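Side-chain contacts in Alp7A (Bacillus subtilis, PDB 5EC0), which is a bacterial actin-like protein that binds ADP and probably assembles into filaments that segregate plasmids: residues Ala106-Gln109 with Ala110-Lys114; Met16-Asp20 with Gly21-Glu25. All coordinates share one frame; numbering follows the deposited sequence.

Interaction 1 is the C-terminal end of helix 95-112; interaction 2 is the hairpin of strands 14-19 and 22-33. They touch: L111 CD2 comes 3.4 Å from Y22 OH, and Y108 CE2 lies 3.7 Å from I19 CG2. The helix thus covers the hairpin face that carries I19, Y22 and F24. Interaction 2 lies nearer the chain's centre (about 11 Å between centres, with M16-I19 and F24 buried), interaction 1 further out (about 22 Å, with K112 and K114 exposed). In the helix, backbone bonds and one glutamine amide dominate; in the hairpin, apolar contacts form on both faces, with N17 and E25 among them.

Interaction 1 of 2, residues Ala106-Gln109 with Ala110-Lys114; sequences AYYQ and ALKGK
Four consecutive i to i+4 backbone bonds tie A106-Q109 to A110-G113, from A110 N to A106 O through G113 N to Q109 O; the last is the most bent, at 130°, and G113 is the first residue outside the helix. The amide of Q109 carries the contact beyond that point. NE2 reaches K114 O at 3.1 Å because the Q109 chain turns at chi2 (-78°); the bond is straight at the hydrogen and lies in the amide plane, although the donor sits above the K114 carbonyl plane. A water accepts from both Q109 NE2 and K114 N, and K166 NZ holds Q109 OE1, so both ends of the amide are engaged and its rotation is probably fixed. One residue earlier, K112 CG rests over a face of the Y108 ring, offset toward the rim and 4.0 Å from the centroid, a CH-pi contact. Y107 and L111 run side by side, with Y107 OH 3.7 Å from L111 CD2. Around this helix end, A106 and Q109 meet L168 of strand 166-179, whereas Y108 and L111 lie against F24 and Y22 of strand 22-33, and the K112 ammonium makes a cation-pi contact with Y22.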
# COMPACT_ATOMS: atom_id res chain seq x y z
N ALA A 106 4.69 -12.39 12.68
CA ALA A 106 5.65 -13.38 13.15
C ALA A 106 7.07 -12.98 12.77
O ALA A 106 8.02 -13.18 13.53
CB ALA A 106 5.31 -14.75 12.59
N TYR A 107 7.20 -12.38 11.59
CA TYR A 107 8.48 -11.87 11.14
C TYR A 107 9.00 -10.76 12.06
O TYR A 107 10.16 -10.76 12.47
CB TYR A 107 8.39 -11.34 9.72
CG TYR A 107 9.61 -10.54 9.35
CD1 TYR A 107 10.86 -11.16 9.26
CD2 TYR A 107 9.53 -9.18 9.11
CE1 TYR A 107 11.99 -10.44 8.93
CE2 TYR A 107 10.66 -8.45 8.78
CZ TYR A 107 11.88 -9.09 8.69
OH TYR A 107 13.00 -8.37 8.37
N TYR A 108 8.12 -9.81 12.38
CA TYR A 108 8.50 -8.71 13.25
C TYR A 108 8.88 -9.24 14.64
O TYR A 108 9.83 -8.75 15.26
CB TYR A 108 7.37 -7.69 13.36
CG TYR A 108 7.70 -6.53 14.27
CD1 TYR A 108 8.37 -5.41 13.78
CD2 TYR A 108 7.33 -6.54 15.61
CE1 TYR A 108 8.66 -4.33 14.60
CE2 TYR A 108 7.63 -5.47 16.45
CZ TYR A 108 8.29 -4.37 15.94
OH TYR A 108 8.58 -3.30 16.77
N GLN A 109 8.14 -10.25 15.11
CA GLN A 109 8.44 -10.85 16.40
C GLN A 109 9.83 -11.49 16.40
O GLN A 109 10.58 -11.36 17.36
CB GLN A 109 7.39 -11.89 16.79
CG GLN A 109 7.41 -12.26 18.26
CD GLN A 109 8.54 -13.23 18.66
OE1 GLN A 109 8.86 -14.19 17.94
NE2 GLN A 109 9.15 -12.98 19.82
N ALA A 110 10.15 -12.20 15.32
CA ALA A 110 11.44 -12.87 15.20
C ALA A 110 12.57 -11.85 15.09
O ALA A 110 13.65 -12.05 15.65
CB ALA A 110 11.46 -13.80 14.00
N LEU A 111 12.32 -10.77 14.36
CA LEU A 111 13.32 -9.72 14.16
C LEU A 111 13.61 -8.95 15.45
O LEU A 111 14.77 -8.80 15.82
CB LEU A 111 12.86 -8.74 13.07
CG LEU A 111 13.87 -7.69 12.60
CD1 LEU A 111 15.09 -8.34 11.93
CD2 LEU A 111 13.22 -6.69 11.64
N LYS A 112 12.57 -8.48 16.12
CA LYS A 112 12.75 -7.55 17.24
C LYS A 112 12.50 -8.15 18.63
O LYS A 112 12.72 -7.48 19.63
CB LYS A 112 11.83 -6.34 17.07
CG LYS A 112 11.92 -5.65 15.72
CD LYS A 112 13.19 -4.82 15.59
CE LYS A 112 13.03 -3.76 14.50
NZ LYS A 112 14.12 -2.73 14.47
N GLY A 113 12.05 -9.40 18.69
CA GLY A 113 11.70 -10.00 19.98
C GLY A 113 12.57 -11.17 20.42
O GLY A 113 13.58 -11.48 19.82
N LYS A 114 12.15 -11.83 21.49
CA LYS A 114 12.94 -12.90 22.09
C LYS A 114 12.52 -14.25 21.52
O LYS A 114 11.33 -14.53 21.35
CB LYS A 114 12.78 -12.90 23.61
CG LYS A 114 12.89 -11.50 24.21
CD LYS A 114 12.28 -11.44 25.61
CE LYS A 114 13.23 -11.97 26.68
NZ LYS A 114 12.52 -12.43 27.92
O HOH W 1 9.52 -11.07 22.09

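Interaction 2 of 2, residues Met16-Asp20 with Gly21-Glu25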
# COMPACT_ATOMS: atom_id res chain seq x y z
N MET A 16 2.28 -3.51 3.01
CA MET A 16 3.15 -2.58 3.73
C MET A 16 2.58 -2.36 5.10
O MET A 16 1.35 -2.31 5.26
CB MET A 16 3.30 -1.25 2.98
CG MET A 16 3.46 -1.38 1.45
SD MET A 16 3.63 0.22 0.67
CE MET A 16 2.10 0.97 1.20
N ASN A 17 3.43 -2.21 6.10
CA ASN A 17 2.83 -2.04 7.40
C ASN A 17 3.78 -1.19 8.27
O ASN A 17 5.00 -1.21 8.09
CB ASN A 17 2.56 -3.43 8.01
CG ASN A 17 3.83 -4.16 8.39
OD1 ASN A 17 4.52 -3.76 9.33
ND2 ASN A 17 4.31 -4.96 7.48
N LEU A 18 3.23 -0.47 9.23
CA LEU A 18 4.07 0.14 10.24
C LEU A 18 3.76 -0.48 11.59
O LEU A 18 2.60 -0.52 12.03
CB LEU A 18 3.84 1.66 10.30
CG LEU A 18 4.25 2.57 9.15
CD1 LEU A 18 3.49 3.91 9.24
CD2 LEU A 18 5.74 2.82 9.25
N ILE A 19 4.79 -0.98 12.25
CA ILE A 19 4.62 -1.59 13.56
C ILE A 19 5.43 -0.81 14.56
O ILE A 19 6.65 -0.81 14.50
CB ILE A 19 5.07 -3.06 13.56
CG1 ILE A 19 4.31 -3.84 12.47
CG2 ILE A 19 4.83 -3.68 14.90
CD1 ILE A 19 4.83 -5.23 12.22
N ASP A 20 4.72 -0.16 15.49
CA ASP A 20 5.28 0.84 16.40
C ASP A 20 6.26 1.76 15.69
O ASP A 20 7.36 1.99 16.18
CB ASP A 20 5.94 0.17 17.61
CG ASP A 20 4.93 -0.44 18.58
OD1 ASP A 20 3.77 0.02 18.59
OD2 ASP A 20 5.30 -1.39 19.32
N GLY A 21 5.86 2.26 14.52
CA GLY A 21 6.68 3.19 13.76
C GLY A 21 7.75 2.53 12.91
O GLY A 21 8.49 3.21 12.20
N TYR A 22 7.83 1.21 12.97
CA TYR A 22 8.81 0.50 12.16
C TYR A 22 8.20 0.03 10.84
O TYR A 22 7.20 -0.72 10.82
CB TYR A 22 9.39 -0.68 12.93
CG TYR A 22 10.44 -1.46 12.18
CD1 TYR A 22 11.74 -0.99 12.07
CD2 TYR A 22 10.13 -2.67 11.56
CE1 TYR A 22 12.71 -1.72 11.37
CE2 TYR A 22 11.09 -3.39 10.87
CZ TYR A 22 12.38 -2.91 10.78
OH TYR A 22 13.31 -3.65 10.09
N PHE A 23 8.82 0.46 9.75
CA PHE A 23 8.38 0.10 8.40
C PHE A 23 9.07 -1.13 7.79
O PHE A 23 10.29 -1.29 7.88
CB PHE A 23 8.59 1.30 7.46
CG PHE A 23 8.23 1.00 6.02
CD1 PHE A 23 6.91 1.11 5.59
CD2 PHE A 23 9.21 0.60 5.11
CE1 PHE A 23 6.56 0.83 4.27
CE2 PHE A 23 8.87 0.31 3.79
CZ PHE A 23 7.55 0.43 3.36
N PHE A 24 8.27 -2.01 7.19
CA PHE A 24 8.78 -2.99 6.23
C PHE A 24 7.63 -3.40 5.33
O PHE A 24 6.47 -3.12 5.63
CB PHE A 24 9.42 -4.22 6.92
CG PHE A 24 8.44 -5.09 7.67
CD1 PHE A 24 7.72 -6.08 7.02
CD2 PHE A 24 8.25 -4.93 9.04
CE1 PHE A 24 6.82 -6.89 7.71
CE2 PHE A 24 7.36 -5.75 9.74
CZ PHE A 24 6.64 -6.73 9.07
N GLU A 25 7.96 -4.04 4.22
CA GLU A 25 6.97 -4.45 3.24
C GLU A 25 7.34 -5.80 2.63
O GLU A 25 8.49 -6.23 2.71
CB GLU A 25 6.81 -3.39 2.15
CG GLU A 25 8.11 -2.88 1.55
CD GLU A 25 7.89 -1.88 0.42
OE1 GLU A 25 6.75 -1.80 -0.08
OE2 GLU A 25 8.84 -1.16 0.03
O HOH W 2 3.02 2.04 13.74
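Backbone pairing between M16-I19 and Y22-E25 is antiparallel, the strand axes 4.7 Å apart at closest approach. N17 with F24 and I19 with Y22 are the hydrogen-bonded pairs. I19 N to Y22 O is short (2.8 Å) and nearly straight at the hydrogen, whereas F24 N to N17 O is weak at 3.5 Å. Between them L18 CA makes a CA-H...O contact with Y22 O.

Apolar contacts form on both faces, with N17 and E25 among them. On the one carrying M16, L18 and F23, L18 CD2 packs on F23 CB at 3.7 Å and M16 CB approaches F23 CE1; helix 364-386 lies against this side through L366. On the other, I19 CD1 meets F24 CE2 at 3.6 Å, and Y107 adds an edge-to-face ring contact to F24.

The amide contact is more specific. N17 and F24 both place CG between the backbone N and carbonyl carbon (chi1 69° and 67°), which brings N17 ND2 over one F24 ring face, offset toward the rim, 3.2 Å from CE1, with amide and ring planes 78° apart. N17 OD1 is buried with no partner in the model. An alanine at F24 is likely to leave N17 ND2 without its ring face and open a gap beside I19 CD1.

Among polar ends, D20 leads away from the pairing, its OD1 accepting from S4 N and R5 N. E25 runs alongside M16 on the L18/F23 face, and its OE2 forms a salt bridge with R362 of the ADP pocket. At the turn, a water accepts from G21 N.

With D20 and G21 at positive phi, this two-residue type I' hairpin is the second among the first three antiparallel strands (2-10, 14-19, 22-33) of the actin-like domain, directly after the ADP-binding turn G11-S13; the E25 side chain lies about 5 Å from the bound ADP.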